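Local coordinates for agarase (Pseudoalteromonas fuliginea, PDB 6XJ9), which probably hydrolyses the glycosidic linkages of agarose, as a glycoside hydrolase of family GH50 from a marine bacterium, at residues E419-R424 / P439-N444. Sequence-based numbering, arbitrary orientation.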
# COMPACT_ATOMS: atom_id res chain seq x y z
N GLU A 419 -1.91 1.30 27.75
CA GLU A 419 -1.55 2.69 27.54
C GLU A 419 -1.24 2.92 26.07
O GLU A 419 -1.58 3.95 25.50
CB GLU A 419 -0.35 3.08 28.41
CG GLU A 419 -0.69 3.17 29.89
CD GLU A 419 0.53 3.34 30.79
OE1 GLU A 419 0.36 3.39 32.03
OE2 GLU A 419 1.65 3.39 30.26
N VAL A 420 -0.54 1.96 25.45
CA VAL A 420 -0.16 2.11 24.06
C VAL A 420 -1.42 1.98 23.20
O VAL A 420 -1.59 2.71 22.21
CB VAL A 420 0.96 1.11 23.70
CG1 VAL A 420 1.10 0.88 22.20
CG2 VAL A 420 2.30 1.55 24.29
N THR A 421 -2.32 1.08 23.61
CA THR A 421 -3.60 0.92 22.92
C THR A 421 -4.38 2.24 22.85
O THR A 421 -4.81 2.64 21.78
CB THR A 421 -4.42 -0.24 23.49
OG1 THR A 421 -3.67 -1.44 23.29
CG2 THR A 421 -5.77 -0.38 22.82
N LEU A 422 -4.57 2.91 24.00
CA LEU A 422 -5.30 4.18 24.04
C LEU A 422 -4.63 5.20 23.12
O LEU A 422 -5.30 5.85 22.33
CB LEU A 422 -5.38 4.70 25.48
CG LEU A 422 -6.26 3.87 26.42
CD1 LEU A 422 -6.05 4.28 27.88
CD2 LEU A 422 -7.74 3.97 26.04
N ASP A 423 -3.30 5.30 23.21
CA ASP A 423 -2.54 6.23 22.38
C ASP A 423 -2.69 5.89 20.90
O ASP A 423 -2.82 6.79 20.07
CB ASP A 423 -1.09 6.34 22.85
CG ASP A 423 -0.95 7.07 24.17
OD1 ASP A 423 -1.99 7.46 24.73
OD2 ASP A 423 0.18 7.25 24.63
N ARG A 424 -2.66 4.59 20.56
CA ARG A 424 -2.84 4.17 19.18
C ARG A 424 -4.19 4.66 18.65
O ARG A 424 -4.25 5.21 17.55
CB ARG A 424 -2.75 2.65 19.03
CG ARG A 424 -1.33 2.11 18.94
CD ARG A 424 -1.27 0.62 19.26
NE ARG A 424 0.01 0.02 18.87
CZ ARG A 424 0.28 -1.27 19.01
NH1 ARG A 424 -0.62 -2.09 19.52
NH2 ARG A 424 1.46 -1.74 18.63
N PRO A 439 -12.89 -4.61 30.50
CA PRO A 439 -13.33 -3.65 31.52
C PRO A 439 -12.17 -2.90 32.18
O PRO A 439 -12.38 -1.88 32.82
CB PRO A 439 -14.10 -4.51 32.52
CG PRO A 439 -14.59 -5.66 31.67
CD PRO A 439 -13.44 -5.96 30.73
N SER A 440 -10.94 -3.40 31.95
CA SER A 440 -9.70 -2.77 32.36
C SER A 440 -9.64 -1.32 31.88
O SER A 440 -8.96 -0.49 32.48
CB SER A 440 -8.51 -3.50 31.79
OG SER A 440 -8.12 -4.54 32.66
N TYR A 441 -10.32 -1.05 30.77
CA TYR A 441 -10.24 0.22 30.08
C TYR A 441 -11.35 1.17 30.53
O TYR A 441 -11.35 2.34 30.16
CB TYR A 441 -10.37 0.00 28.57
CG TYR A 441 -9.15 -0.60 27.90
CD1 TYR A 441 -9.02 -1.97 27.71
CD2 TYR A 441 -8.15 0.23 27.40
CE1 TYR A 441 -7.92 -2.51 27.06
CE2 TYR A 441 -7.04 -0.29 26.77
CZ TYR A 441 -6.92 -1.67 26.59
OH TYR A 441 -5.82 -2.15 25.95
N TYR A 442 -12.31 0.67 31.32
CA TYR A 442 -13.57 1.38 31.51
C TYR A 442 -13.35 2.68 32.28
O TYR A 442 -14.10 3.63 32.10
CB TYR A 442 -14.62 0.47 32.14
CG TYR A 442 -15.28 -0.52 31.20
CD1 TYR A 442 -14.72 -0.84 29.97
CD2 TYR A 442 -16.45 -1.16 31.57
CE1 TYR A 442 -15.32 -1.76 29.12
CE2 TYR A 442 -17.05 -2.10 30.75
CZ TYR A 442 -16.49 -2.40 29.51
OH TYR A 442 -17.10 -3.32 28.70
N ASP A 443 -12.31 2.72 33.12
CA ASP A 443 -12.03 3.87 33.95
C ASP A 443 -11.10 4.85 33.23
O ASP A 443 -10.68 5.84 33.81
CB ASP A 443 -11.44 3.43 35.30
CG ASP A 443 -9.97 3.04 35.22
OD1 ASP A 443 -9.44 2.85 34.09
OD2 ASP A 443 -9.35 2.92 36.30
N ASN A 444 -10.76 4.56 31.96
CA ASN A 444 -9.92 5.46 31.20
C ASN A 444 -10.70 6.76 30.96
O ASN A 444 -11.93 6.76 30.89
CB ASN A 444 -9.31 4.83 29.94
CG ASN A 444 -10.00 5.24 28.65
OD1 ASN A 444 -9.68 6.27 28.07
ND2 ASN A 444 -10.96 4.43 28.20
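L422 packs its branched end against both the Y441 ring and the carboxamide of N444. Its apolar contact is with the tyrosine: the CD2 methyl of L422 lies at the rim of the Y441 ring, near its plane, 4.0 Å from Y441 CD2. The same methyl also meets the carboxamide of N444, with L422 CD2 3.6 Å from N444 OD1, while CD1 reaches N444 CB at 3.9 Å. The side chains of L422 and N444 run past each other in opposite directions, and both methyls lie on one face of the N444 amide, CD2 over its CG and CD1 offset toward CB.

T421 meets the far end of the tyrosine at about a right angle. Its CB is 3.4 Å from Y441 OH, and its CG2 approaches the ring obliquely. With OG1 beside the backbone N (chi1 -62°), T421 donates a hydrogen bond to W417 O one helical turn back; Y717 OH is a second hydrogen-bond partner.

The contact joins helix 413-428 to the loop that leads from it to strand 449-453. Within that loop a short 3-10 segment runs into a type I beta turn from Y441 to N444, closed by N444 N to Y441 O at 2.9 Å.

Hydrogen bonding within the turn fixes the amide that L422 packs on. N444 ND2 also donates to Y441 O, at 2.9 Å and with an N-H...O angle of 160°; the acceptor lies within 5° of the amide plane. Y441 O thus takes two N-H groups from one residue, and N444 OD1 accepts from the backbone N of K446 and V447, which satisfies both ends of this buried carboxamide.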